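Local coordinates for protein oxidase/hydroxylase (Streptomyces hygroscopicus subsp. hygroscopicus, PDB 4XCB) that probably acts as a metal-dependent 2-oxoglutarate dioxygenase, and binds nickel, 2-oxoglutarate and hygromycin B in a double-stranded beta-helix, at residues 101-106 and 182-187; 156-161 and 205-210; 169-174 and 252-257. One frame throughout, in Å; residues are numbered along the deposited sequence. Where two conformers were deposited one is given.

Contact 1 (101-106 and 182-187). With NI (nickel (II) ion), chain E; HY0 (hygromycin b variant), chain G; AKG (2-oxoglutaric acid), chain F.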
loop_
_atom_site.group_PDB
_atom_site.type_symbol
_atom_site.label_atom_id
_atom_site.label_comp_id
_atom_site.label_asym_id
_atom_site.label_seq_id
_atom_site.Cartn_x
_atom_site.Cartn_y
_atom_site.Cartn_z
ATOM N N VAL A 101 -6.566 -9.348 -34.330
ATOM C CA VAL A 101 -5.835 -9.609 -33.096
ATOM C C VAL A 101 -5.865 -8.340 -32.250
ATOM O O VAL A 101 -6.023 -7.256 -32.792
ATOM C CB VAL A 101 -4.365 -10.026 -33.384
ATOM C CG1 VAL A 101 -3.569 -8.838 -33.923
ATOM C CG2 VAL A 101 -3.701 -10.613 -32.141
ATOM N N LEU A 102 -5.738 -8.480 -30.933
ATOM C CA LEU A 102 -5.600 -7.306 -30.066
ATOM C C LEU A 102 -4.435 -7.532 -29.121
ATOM O O LEU A 102 -4.504 -8.365 -28.212
ATOM C CB LEU A 102 -6.891 -7.036 -29.292
ATOM C CG LEU A 102 -6.981 -5.703 -28.555
ATOM C CD1 LEU A 102 -6.816 -4.562 -29.530
ATOM C CD2 LEU A 102 -8.323 -5.599 -27.865
ATOM N N TYR A 103 -3.357 -6.791 -29.351
ATOM C CA TYR A 103 -2.132 -6.991 -28.588
ATOM C C TYR A 103 -2.310 -6.515 -27.151
ATOM O O TYR A 103 -3.215 -5.728 -26.868
ATOM C CB TYR A 103 -0.967 -6.257 -29.252
ATOM C CG TYR A 103 -0.638 -6.759 -30.640
ATOM C CD1 TYR A 103 -0.680 -8.112 -30.931
ATOM C CD2 TYR A 103 -0.299 -5.880 -31.661
ATOM C CE1 TYR A 103 -0.377 -8.579 -32.192
ATOM C CE2 TYR A 103 0.004 -6.341 -32.926
ATOM C CZ TYR A 103 -0.040 -7.692 -33.181
ATOM O OH TYR A 103 0.254 -8.169 -34.437
ATOM N N LEU A 104 -1.449 -6.996 -26.256
ATOM C CA LEU A 104 -1.564 -6.689 -24.836
ATOM C C LEU A 104 -1.518 -5.195 -24.543
ATOM O O LEU A 104 -0.789 -4.422 -25.180
ATOM C CB LEU A 104 -0.458 -7.385 -24.037
ATOM C CG LEU A 104 -0.558 -8.904 -24.050
ATOM C CD1 LEU A 104 0.492 -9.514 -23.094
ATOM C CD2 LEU A 104 -1.979 -9.362 -23.708
ATOM N N HIS A 105 -2.315 -4.804 -23.558
ATOM C CA HIS A 105 -2.338 -3.420 -23.079
ATOM C C HIS A 105 -2.737 -3.434 -21.624
ATOM O O HIS A 105 -3.227 -4.439 -21.127
ATOM C CB HIS A 105 -3.298 -2.546 -23.901
ATOM C CG HIS A 105 -4.649 -3.161 -24.127
ATOM N ND1 HIS A 105 -4.893 -4.095 -25.116
ATOM C CD2 HIS A 105 -5.836 -2.960 -23.505
ATOM C CE1 HIS A 105 -6.168 -4.441 -25.088
ATOM N NE2 HIS A 105 -6.761 -3.773 -24.117
ATOM N N GLY A 106 -2.553 -2.310 -20.934
ATOM C CA GLY A 106 -2.770 -2.284 -19.500
ATOM C C GLY A 106 -1.544 -2.806 -18.778
ATOM O O GLY A 106 -0.483 -2.936 -19.372
ATOM N N LEU A 182 3.071 -11.338 -27.202
ATOM C CA LEU A 182 2.872 -12.467 -26.314
ATOM C C LEU A 182 1.573 -13.209 -26.623
ATOM O O LEU A 182 1.449 -14.382 -26.274
ATOM C CB LEU A 182 2.882 -12.002 -24.856
ATOM C CG LEU A 182 4.241 -11.528 -24.337
ATOM C CD1 LEU A 182 4.131 -10.960 -22.937
ATOM C CD2 LEU A 182 5.236 -12.683 -24.351
ATOM N N VAL A 183 0.602 -12.549 -27.266
ATOM C CA VAL A 183 -0.655 -13.253 -27.562
ATOM C C VAL A 183 -0.427 -14.232 -28.707
ATOM O O VAL A 183 -1.216 -15.151 -28.898
ATOM C CB VAL A 183 -1.839 -12.317 -27.932
ATOM C CG1 VAL A 183 -1.967 -11.185 -26.918
ATOM C CG2 VAL A 183 -1.703 -11.762 -29.325
ATOM N N ASP A 184 0.648 -14.026 -29.463
ATOM C CA ASP A 184 1.029 -14.961 -30.526
ATOM C C ASP A 184 2.042 -16.000 -30.058
ATOM O O ASP A 184 1.931 -17.181 -30.397
ATOM C CB ASP A 184 1.606 -14.213 -31.724
ATOM C CG ASP A 184 0.550 -13.506 -32.541
ATOM O OD1 ASP A 184 -0.554 -14.066 -32.692
ATOM O OD2 ASP A 184 0.824 -12.391 -33.034
ATOM N N SER A 185 3.036 -15.567 -29.288
ATOM C CA SER A 185 4.117 -16.463 -28.878
ATOM C C SER A 185 3.775 -17.229 -27.606
ATOM O O SER A 185 4.315 -18.304 -27.350
ATOM C CB SER A 185 5.412 -15.679 -28.671
ATOM O OG SER A 185 5.341 -14.871 -27.506
ATOM N N GLY A 186 2.880 -16.669 -26.803
ATOM C CA GLY A 186 2.582 -17.221 -25.504
ATOM C C GLY A 186 3.508 -16.660 -24.442
ATOM O O GLY A 186 4.519 -16.033 -24.748
ATOM N N PHE A 187 3.144 -16.896 -23.185
ATOM C CA PHE A 187 3.904 -16.445 -22.030
ATOM C C PHE A 187 3.483 -17.344 -20.882
ATOM O O PHE A 187 2.330 -17.763 -20.838
ATOM C CB PHE A 187 3.619 -14.964 -21.735
ATOM C CG PHE A 187 4.558 -14.339 -20.735
ATOM C CD1 PHE A 187 4.151 -14.108 -19.431
ATOM C CD2 PHE A 187 5.843 -13.976 -21.099
ATOM C CE1 PHE A 187 5.012 -13.532 -18.506
ATOM C CE2 PHE A 187 6.709 -13.409 -20.175
ATOM C CZ PHE A 187 6.290 -13.185 -18.882
HETATM NI NI NI E . -8.700 -3.686 -23.230
HETATM C C1 HY0 G . -2.584 3.606 -27.099
HETATM C C2 HY0 G . -1.299 3.996 -27.792
HETATM C C3 HY0 G . -1.616 4.737 -29.082
HETATM C C4 HY0 G . -2.461 3.859 -30.005
HETATM C C5 HY0 G . -3.720 3.351 -29.296
HETATM C C6 HY0 G . -3.418 2.705 -27.979
HETATM N N7 HY0 G . -0.563 4.836 -26.927
HETATM O O8 HY0 G . -2.243 2.893 -25.932
HETATM N N9 HY0 G . -2.838 4.625 -31.143
HETATM C C10 HY0 G . -1.716 4.654 -32.077
HETATM O O11 HY0 G . -4.330 2.388 -30.128
HETATM C C12 HY0 G . -5.959 1.018 -25.835
HETATM C C13 HY0 G . -4.792 1.138 -26.778
HETATM O O14 HY0 G . -4.842 0.239 -27.858
HETATM C C15 HY0 G . -4.863 -1.083 -27.397
HETATM C C16 HY0 G . -6.235 -1.331 -26.853
HETATM C C17 HY0 G . -6.433 -0.354 -25.623
HETATM O O18 HY0 G . -4.688 2.456 -27.311
HETATM C C19 HY0 G . -4.574 -2.017 -28.569
HETATM O O20 HY0 G . -3.195 -1.878 -28.923
HETATM O O21 HY0 G . -7.194 -1.077 -27.810
HETATM O O22 HY0 G . -7.765 -0.312 -25.323
HETATM C C23 HY0 G . -8.137 1.080 -25.331
HETATM C C24 HY0 G . -9.539 1.205 -25.826
HETATM C C25 HY0 G . -10.075 2.599 -25.539
HETATM C C26 HY0 G . -9.906 2.960 -24.077
HETATM C C27 HY0 G . -8.461 2.847 -23.732
HETATM O O28 HY0 G . -8.045 1.528 -24.000
HETATM O O29 HY0 G . -7.165 1.801 -26.202
HETATM O O30 HY0 G . -9.612 1.015 -27.243
HETATM O O31 HY0 G . -11.424 2.652 -25.943
HETATM O O32 HY0 G . -10.677 2.107 -23.227
HETATM C C33 HY0 G . -8.231 3.133 -22.236
HETATM C C34 HY0 G . -6.793 3.522 -22.010
HETATM O O35 HY0 G . -6.534 4.837 -22.454
HETATM N N36 HY0 G . -8.477 1.944 -21.508
HETATM C C1 AKG F . -10.559 -3.536 -25.244
HETATM O O1 AKG F . -9.777 -2.734 -24.643
HETATM O O2 AKG F . -11.422 -3.103 -26.066
HETATM C C2 AKG F . -10.463 -5.013 -24.974
HETATM O O5 AKG F . -9.704 -5.372 -24.092
HETATM C C3 AKG F . -11.263 -5.994 -25.815
HETATM C C4 AKG F . -11.479 -7.331 -25.146
HETATM C C5 AKG F . -12.030 -8.328 -26.154
HETATM O O3 AKG F . -12.410 -9.469 -25.767
HETATM O O4 AKG F . -12.105 -8.005 -27.371
HETATM O O HOH W 1 -10.692 -3.501 -22.121
HETATM O O HOH W 2 -8.466 -1.855 -22.426
#
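The imidazole of H105 lies under the sugar: C16 of hygromycin B sits over the centre of one ring face, 3.4 Å above the plane. The edge of the same ring meets Y103 O, C2 of 2-oxoglutarate and water 2. The Y103 ring meets the 182-187 segment with its edge, near its plane, through V183 CG2 and D184 OD2. Strand 102-105 belongs to the double-stranded beta-helix of 2-oxoglutarate oxygenases, and its H105 is a metal ligand. NE2 binds nickel at 2.1 Å. ND1 donates to Y103 O at 2.9 Å, with the acceptor 9° out of the ring plane. The two nitrogens together fix the ring rotation, and chi1 of 47° puts CG in the crowded position between N and C. L102 points the opposite way from the helix. Its CD1 touches HY0 C19 at 3.5 Å, and its CD2 touches C3 of 2-oxoglutarate at 3.6 Å. One side of the strand thus serves the ligands, and the other is packed by helix 182-185. V183 is the key helix residue there. Its two methyls divide the strand between them: CG1 meets L104, sliding past it in the opposite direction, and CG2 meets V101 and Y103. L182 crosses L104 at about a right angle. D184 crosses the Y103 ring obliquely, its carboxylate turned 81° from the ring plane. R213 forms a salt bridge to its OD2. The closest approach of the two segments is methyl to methyl, V101 CG2 to V183 CG2 at 3.6 Å.

Contact 2 (156-161 and 205-210); sequences FCYVQG and EALMHG. With NI (nickel (II) ion), chain E; AKG (2-oxoglutaric acid), chain F.
Nickel is held by H209 NE2 at 2.1 Å and by O1 and O5 of 2-oxoglutarate, which chelates it. H105 and two waters complete the sphere. E205 does not touch the metal here. Its carboxylate oxygens stay 4.1 Å from NI and instead face the metal waters. OE2 accepts from water 1 at 2.7 Å, and OE1 lies close to water 2 and probably accepts from it. The negative charge probably polarises these waters. In another structure of this protein E205 is part of the Fe(2+) binding site.

The second shell fixes the H209 ring. ND1 donates to L207 O at 2.8 Å, with the oxygen within 1° of the ring plane, although the N lies above the carbonyl plane. The F156 ring lies nearly parallel to H209, planes 16° apart, but is slid aside, so the rings barely overlap. Its CZ presses on H209 CB at 3.6 Å. CG anti to N (chi1 -179°) brings the F156 ring here, and its CD2 lies 3.9 Å from O3 of 2-oxoglutarate. An alanine here, without the ring, would probably leave the H209 ring and the tail of 2-oxoglutarate less firmly positioned.

Behind the side chains, the strands pair antiparallel. C157 and G210 form a hydrogen-bonded pair with bonds both ways, C157 N to G210 O being nearly straight. Y158 and H209 form the adjacent non-hydrogen-bonded pair. V159 N reaches M208 O at 2.9 Å. Y158 CB packs on L207 CD2, and V159 CG2 on M208 SD, the latter chains side by side. Y158 and V159 also pack on a second subunit. The arrangement is that of a cupin-type double-stranded beta-helix, whose strands carry the metal site of a 2-oxoglutarate oxygenase.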
loop_
_atom_site.group_PDB
_atom_site.type_symbol
_atom_site.label_atom_id
_atom_site.label_comp_id
_atom_site.label_asym_id
_atom_site.label_seq_id
_atom_site.Cartn_x
_atom_site.Cartn_y
_atom_site.Cartn_z
ATOM N N PHE A 156 -10.262 -13.641 -25.306
ATOM C CA PHE A 156 -9.677 -12.740 -24.332
ATOM C C PHE A 156 -8.520 -13.459 -23.644
ATOM O O PHE A 156 -8.615 -14.653 -23.343
ATOM C CB PHE A 156 -10.755 -12.319 -23.336
ATOM C CG PHE A 156 -10.293 -11.359 -22.281
ATOM C CD1 PHE A 156 -9.709 -11.824 -21.116
ATOM C CD2 PHE A 156 -10.499 -10.003 -22.436
ATOM C CE1 PHE A 156 -9.306 -10.947 -20.137
ATOM C CE2 PHE A 156 -10.105 -9.114 -21.456
ATOM C CZ PHE A 156 -9.507 -9.587 -20.310
ATOM N N CYS A 157 -7.420 -12.750 -23.438
ATOM C CA CYS A 157 -6.322 -13.296 -22.654
ATOM C C CYS A 157 -5.725 -12.222 -21.763
ATOM O O CYS A 157 -5.859 -11.027 -22.028
ATOM C CB CYS A 157 -5.240 -13.918 -23.553
ATOM S SG CYS A 157 -4.529 -12.885 -24.821
ATOM N N TYR A 158 -5.055 -12.663 -20.712
ATOM C CA TYR A 158 -4.532 -11.749 -19.712
ATOM C C TYR A 158 -3.280 -12.322 -19.061
ATOM O O TYR A 158 -3.085 -13.548 -19.001
ATOM C CB TYR A 158 -5.587 -11.466 -18.634
ATOM C CG TYR A 158 -5.926 -12.701 -17.847
ATOM C CD1 TYR A 158 -6.784 -13.667 -18.375
ATOM C CD2 TYR A 158 -5.341 -12.951 -16.610
ATOM C CE1 TYR A 158 -7.071 -14.820 -17.684
ATOM C CE2 TYR A 158 -5.631 -14.106 -15.906
ATOM C CZ TYR A 158 -6.496 -15.038 -16.455
ATOM O OH TYR A 158 -6.797 -16.192 -15.777
ATOM N N VAL A 159 -2.433 -11.435 -18.563
ATOM C CA VAL A 159 -1.265 -11.873 -17.810
ATOM C C VAL A 159 -1.637 -11.972 -16.337
ATOM O O VAL A 159 -2.043 -10.984 -15.729
ATOM C CB VAL A 159 -0.087 -10.921 -18.039
ATOM C CG1 VAL A 159 1.118 -11.288 -17.143
ATOM C CG2 VAL A 159 0.263 -10.884 -19.529
ATOM N N GLN A 160 -1.498 -13.163 -15.754
ATOM C CA GLN A 160 -1.914 -13.415 -14.381
ATOM C C GLN A 160 -1.327 -12.403 -13.399
ATOM O O GLN A 160 -0.115 -12.175 -13.397
ATOM C CB GLN A 160 -1.501 -14.826 -13.979
ATOM C CG GLN A 160 -2.040 -15.268 -12.659
ATOM C CD GLN A 160 -1.437 -16.579 -12.184
ATOM O OE1 GLN A 160 -1.345 -16.833 -10.985
ATOM N NE2 GLN A 160 -1.026 -17.422 -13.126
ATOM N N GLY A 161 -2.178 -11.802 -12.574
ATOM C CA GLY A 161 -1.732 -10.879 -11.546
ATOM C C GLY A 161 -1.140 -9.565 -12.039
ATOM O O GLY A 161 -0.583 -8.789 -11.242
ATOM N N GLU A 205 -9.114 -2.171 -15.464
ATOM C CA GLU A 205 -8.270 -1.809 -16.601
ATOM C C GLU A 205 -6.784 -1.810 -16.238
ATOM O O GLU A 205 -5.926 -1.680 -17.110
ATOM C CB GLU A 205 -8.701 -0.458 -17.180
ATOM C CG GLU A 205 -9.920 -0.598 -18.111
ATOM C CD GLU A 205 -9.600 -1.387 -19.372
ATOM O OE1 GLU A 205 -8.661 -1.008 -20.101
ATOM O OE2 GLU A 205 -10.290 -2.394 -19.636
ATOM N N ALA A 206 -6.481 -2.020 -14.967
ATOM C CA ALA A 206 -5.089 -2.227 -14.556
ATOM C C ALA A 206 -4.535 -3.563 -15.064
ATOM O O ALA A 206 -3.314 -3.717 -15.180
ATOM C CB ALA A 206 -4.973 -2.147 -13.043
ATOM N N LEU A 207 -5.419 -4.511 -15.366
ATOM C CA LEU A 207 -4.992 -5.836 -15.825
ATOM C C LEU A 207 -4.356 -5.731 -17.201
ATOM O O LEU A 207 -4.856 -5.035 -18.056
ATOM C CB LEU A 207 -6.186 -6.783 -15.856
ATOM C CG LEU A 207 -5.861 -8.238 -16.153
ATOM C CD1 LEU A 207 -5.110 -8.833 -14.965
ATOM C CD2 LEU A 207 -7.160 -8.966 -16.370
ATOM N N MET A 208 -3.241 -6.426 -17.424
ATOM C CA MET A 208 -2.652 -6.464 -18.748
ATOM C C MET A 208 -3.343 -7.552 -19.530
ATOM O O MET A 208 -3.308 -8.706 -19.119
ATOM C CB MET A 208 -1.151 -6.741 -18.698
ATOM C CG MET A 208 -0.532 -6.772 -20.089
ATOM S SD MET A 208 1.242 -7.093 -20.056
ATOM C CE MET A 208 1.821 -5.593 -19.268
ATOM N N HIS A 209 -3.983 -7.168 -20.627
ATOM C CA HIS A 209 -4.880 -8.070 -21.326
ATOM C C HIS A 209 -4.932 -7.762 -22.819
ATOM O O HIS A 209 -4.430 -6.739 -23.285
ATOM C CB HIS A 209 -6.282 -7.966 -20.727
ATOM C CG HIS A 209 -6.905 -6.629 -20.942
ATOM N ND1 HIS A 209 -6.578 -5.523 -20.187
ATOM C CD2 HIS A 209 -7.792 -6.209 -21.873
ATOM C CE1 HIS A 209 -7.263 -4.479 -20.630
ATOM N NE2 HIS A 209 -8.001 -4.871 -21.651
ATOM N N GLY A 210 -5.555 -8.660 -23.568
ATOM C CA GLY A 210 -5.727 -8.472 -24.996
ATOM C C GLY A 210 -6.526 -9.649 -25.493
ATOM O O GLY A 210 -7.283 -10.244 -24.735
HETATM NI NI NI E . -8.700 -3.686 -23.230
HETATM C C1 AKG F . -10.559 -3.536 -25.244
HETATM O O1 AKG F . -9.777 -2.734 -24.643
HETATM O O2 AKG F . -11.422 -3.103 -26.066
HETATM C C2 AKG F . -10.463 -5.013 -24.974
HETATM O O5 AKG F . -9.704 -5.372 -24.092
HETATM C C3 AKG F . -11.263 -5.994 -25.815
HETATM C C4 AKG F . -11.479 -7.331 -25.146
HETATM C C5 AKG F . -12.030 -8.328 -26.154
HETATM O O3 AKG F . -12.410 -9.469 -25.767
HETATM O O4 AKG F . -12.105 -8.005 -27.371
HETATM O O HOH W 1 -10.692 -3.501 -22.121
HETATM O O HOH W 2 -8.466 -1.855 -22.426
#

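Contact 3 (169-174 and 252-257). With HY0 (hygromycin b variant), chain G.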
loop_
_atom_site.group_PDB
_atom_site.type_symbol
_atom_site.label_atom_id
_atom_site.label_comp_id
_atom_site.label_asym_id
_atom_site.label_seq_id
_atom_site.Cartn_x
_atom_site.Cartn_y
_atom_site.Cartn_z
ATOM N N LEU A 169 6.829 -5.010 -17.650
ATOM C CA LEU A 169 7.035 -6.217 -18.446
ATOM C C LEU A 169 7.433 -5.899 -19.888
ATOM O O LEU A 169 8.337 -6.520 -20.444
ATOM C CB LEU A 169 5.769 -7.068 -18.432
ATOM C CG LEU A 169 5.889 -8.369 -19.233
ATOM C CD1 LEU A 169 6.736 -9.387 -18.480
ATOM C CD2 LEU A 169 4.524 -8.931 -19.555
ATOM N N LEU A 170 6.782 -4.919 -20.497
ATOM C CA LEU A 170 6.919 -4.755 -21.930
ATOM C C LEU A 170 8.224 -4.093 -22.377
ATOM O O LEU A 170 8.743 -4.413 -23.450
ATOM C CB LEU A 170 5.720 -3.980 -22.472
ATOM C CG LEU A 170 4.413 -4.774 -22.346
ATOM C CD1 LEU A 170 3.276 -4.082 -23.118
ATOM C CD2 LEU A 170 4.591 -6.227 -22.816
ATOM N N ARG A 171 8.753 -3.176 -21.571
ATOM C CA ARG A 171 9.911 -2.389 -21.997
ATOM C C ARG A 171 11.147 -3.282 -22.173
ATOM O O ARG A 171 11.858 -3.164 -23.166
ATOM C CB ARG A 171 10.197 -1.255 -21.001
ATOM C CG ARG A 171 11.237 -0.233 -21.454
ATOM C CD ARG A 171 10.745 0.611 -22.624
ATOM N NE ARG A 171 9.600 1.461 -22.287
ATOM C CZ ARG A 171 9.690 2.736 -21.920
ATOM N NH1 ARG A 171 10.875 3.324 -21.832
ATOM N NH2 ARG A 171 8.589 3.430 -21.645
ATOM N N GLU A 172 11.381 -4.181 -21.218
ATOM C CA GLU A 172 12.553 -5.053 -21.272
ATOM C C GLU A 172 12.470 -5.990 -22.468
ATOM O O GLU A 172 13.472 -6.233 -23.136
ATOM C CB GLU A 172 12.711 -5.853 -19.971
ATOM C CG GLU A 172 11.460 -6.575 -19.489
ATOM C CD GLU A 172 11.414 -8.058 -19.846
ATOM O OE1 GLU A 172 10.344 -8.672 -19.631
ATOM O OE2 GLU A 172 12.434 -8.612 -20.331
ATOM N N ARG A 173 11.270 -6.500 -22.743
ATOM C CA ARG A 173 11.061 -7.371 -23.897
ATOM C C ARG A 173 11.432 -6.649 -25.180
ATOM O O ARG A 173 12.079 -7.213 -26.061
ATOM C CB ARG A 173 9.610 -7.853 -23.969
ATOM C CG ARG A 173 9.209 -8.779 -22.843
ATOM C CD ARG A 173 7.958 -9.575 -23.211
ATOM N NE ARG A 173 8.182 -10.460 -24.354
ATOM C CZ ARG A 173 8.789 -11.642 -24.284
ATOM N NH1 ARG A 173 9.251 -12.093 -23.124
ATOM N NH2 ARG A 173 8.942 -12.373 -25.381
ATOM N N ALA A 174 11.021 -5.390 -25.272
ATOM C CA ALA A 174 11.340 -4.569 -26.428
ATOM C C ALA A 174 12.851 -4.362 -26.547
ATOM O O ALA A 174 13.421 -4.482 -27.631
ATOM C CB ALA A 174 10.624 -3.243 -26.340
ATOM N N ASP A 252 -1.506 6.715 -22.395
ATOM C CA ASP A 252 -1.203 5.351 -21.991
ATOM C C ASP A 252 0.290 5.108 -21.812
ATOM O O ASP A 252 1.124 5.690 -22.510
ATOM C CB ASP A 252 -1.755 4.346 -23.006
ATOM C CG ASP A 252 -3.280 4.322 -23.053
ATOM O OD1 ASP A 252 -3.935 4.953 -22.196
ATOM O OD2 ASP A 252 -3.830 3.647 -23.950
ATOM N N HIS A 253 0.602 4.226 -20.874
ATOM C CA HIS A 253 1.957 3.725 -20.698
ATOM C C HIS A 253 2.207 2.653 -21.758
ATOM O O HIS A 253 1.346 2.438 -22.604
ATOM C CB HIS A 253 2.143 3.200 -19.266
ATOM C CG HIS A 253 2.077 4.279 -18.226
ATOM N ND1 HIS A 253 2.859 4.276 -17.087
ATOM C CD2 HIS A 253 1.330 5.406 -18.162
ATOM C CE1 HIS A 253 2.597 5.356 -16.376
ATOM N NE2 HIS A 253 1.663 6.051 -16.999
ATOM N N ASP A 254 3.375 2.014 -21.738
ATOM C CA ASP A 254 3.744 1.066 -22.808
ATOM C C ASP A 254 2.632 0.072 -23.080
ATOM O O ASP A 254 2.081 -0.493 -22.151
ATOM C CB ASP A 254 5.006 0.263 -22.457
ATOM C CG ASP A 254 6.284 1.099 -22.412
ATOM O OD1 ASP A 254 6.300 2.230 -22.921
ATOM O OD2 ASP A 254 7.295 0.579 -21.867
ATOM N N VAL A 255 2.305 -0.135 -24.358
ATOM C CA VAL A 255 1.434 -1.233 -24.777
ATOM C C VAL A 255 2.149 -1.972 -25.910
ATOM O O VAL A 255 3.029 -1.400 -26.554
ATOM C CB VAL A 255 0.049 -0.749 -25.247
ATOM C CG1 VAL A 255 -0.690 -0.048 -24.098
ATOM C CG2 VAL A 255 0.185 0.202 -26.430
ATOM N N GLU A 256 1.769 -3.220 -26.172
ATOM C CA GLU A 256 2.467 -3.977 -27.211
ATOM C C GLU A 256 2.416 -3.312 -28.581
ATOM O O GLU A 256 3.360 -3.438 -29.354
ATOM C CB GLU A 256 1.921 -5.388 -27.311
ATOM C CG GLU A 256 2.546 -6.306 -26.306
ATOM C CD GLU A 256 2.204 -7.762 -26.553
ATOM O OE1 GLU A 256 1.084 -8.028 -27.042
ATOM O OE2 GLU A 256 3.051 -8.628 -26.250
ATOM N N GLU A 257 1.339 -2.586 -28.871
ATOM C CA GLU A 257 1.228 -1.847 -30.124
ATOM C C GLU A 257 2.412 -0.891 -30.354
ATOM O O GLU A 257 2.740 -0.576 -31.497
ATOM C CB GLU A 257 -0.089 -1.060 -30.153
ATOM C CG GLU A 257 -0.476 -0.522 -31.518
ATOM C CD GLU A 257 -1.739 0.330 -31.475
ATOM O OE1 GLU A 257 -2.520 0.208 -30.502
ATOM O OE2 GLU A 257 -1.949 1.130 -32.413
HETATM C C1 HY0 G . -2.584 3.606 -27.099
HETATM C C2 HY0 G . -1.299 3.996 -27.792
HETATM C C3 HY0 G . -1.616 4.737 -29.082
HETATM C C4 HY0 G . -2.461 3.859 -30.005
HETATM C C5 HY0 G . -3.720 3.351 -29.296
HETATM C C6 HY0 G . -3.418 2.705 -27.979
HETATM N N7 HY0 G . -0.563 4.836 -26.927
HETATM O O8 HY0 G . -2.243 2.893 -25.932
HETATM N N9 HY0 G . -2.838 4.625 -31.143
HETATM C C10 HY0 G . -1.716 4.654 -32.077
HETATM O O11 HY0 G . -4.330 2.388 -30.128
HETATM C C12 HY0 G . -5.959 1.018 -25.835
HETATM C C13 HY0 G . -4.792 1.138 -26.778
HETATM O O14 HY0 G . -4.842 0.239 -27.858
HETATM C C15 HY0 G . -4.863 -1.083 -27.397
HETATM C C16 HY0 G . -6.235 -1.331 -26.853
HETATM C C17 HY0 G . -6.433 -0.354 -25.623
HETATM O O18 HY0 G . -4.688 2.456 -27.311
HETATM C C19 HY0 G . -4.574 -2.017 -28.569
HETATM O O20 HY0 G . -3.195 -1.878 -28.923
HETATM O O21 HY0 G . -7.194 -1.077 -27.810
HETATM O O22 HY0 G . -7.765 -0.312 -25.323
HETATM C C23 HY0 G . -8.137 1.080 -25.331
HETATM C C24 HY0 G . -9.539 1.205 -25.826
HETATM C C25 HY0 G . -10.075 2.599 -25.539
HETATM C C26 HY0 G . -9.906 2.960 -24.077
HETATM C C27 HY0 G . -8.461 2.847 -23.732
HETATM O O28 HY0 G . -8.045 1.528 -24.000
HETATM O O29 HY0 G . -7.165 1.801 -26.202
HETATM O O30 HY0 G . -9.612 1.015 -27.243
HETATM O O31 HY0 G . -11.424 2.652 -25.943
HETATM O O32 HY0 G . -10.677 2.107 -23.227
HETATM C C33 HY0 G . -8.231 3.133 -22.236
HETATM C C34 HY0 G . -6.793 3.522 -22.010
HETATM O O35 HY0 G . -6.534 4.837 -22.454
HETATM N N36 HY0 G . -8.477 1.944 -21.508
#
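The start of helix 170-175 lies against the irregular backbone of 252-257, and the nearest CA atoms, those of L170 and D254, are 6.7 Å apart. Both residues point toward the partner segment. The main polar link is a salt bridge from R171 to D254. The guanidinium grips side-on: NE donates to OD2 at a very short 2.5 Å, and NH2 donates to OD1 at 2.9 Å. Both D254 oxygens use their syn lone pairs. The two flat groups are not coplanar but 45° apart. OD2 stays close to the guanidinium plane, and OD1 is tilted 21° from it. The arginine chain folds at chi2 and chi3, which turns NE back onto the carboxylate. R171 NH1 has a second acidic partner, D113. L170 supplies the apolar half. Its CD1 lies over the backbone at E256 N, 3.5 Å away, and both of its methyls touch E256 CG at 4.0 Å.

The other side of the loop holds hygromycin B. D252 takes two hydroxyls, O35 on OD1 and the aminocyclitol O8 on OD2. E257 OE1 accepts from O20 and the aminocyclitol O11. V255, pointing away from the helix, packs near O8. E256 ties the loop to its surroundings. OE1 accepts from S181 OG and from L104 N on strand 102-105, while OE2 accepts from L182 N at the start of helix 182-185.

Overall arrangement
The three contacts form a connected group around the active site. Centres of contacts 1 and 2 are about 9 Å apart, those of 1 and 3 about 11 Å, and those of 2 and 3 about 13 Å. Contacts 1 and 2 share the four-stranded sheet, where strands 102-105 and 209-211 are neighbours and H209 N probably donates a hydrogen bond to H105 O at 2.9 Å. Both reach nickel and 2-oxoglutarate. Contacts 1 and 3 both touch hygromycin B. M208 of contact 2 packs on L169 and L170 of contact 3. In the chain the segments alternate: 101-106, 156-161, 169-174, 182-187, 205-210, 252-257. Distant segments thereby bring metal, cosubstrate and hygromycin B together.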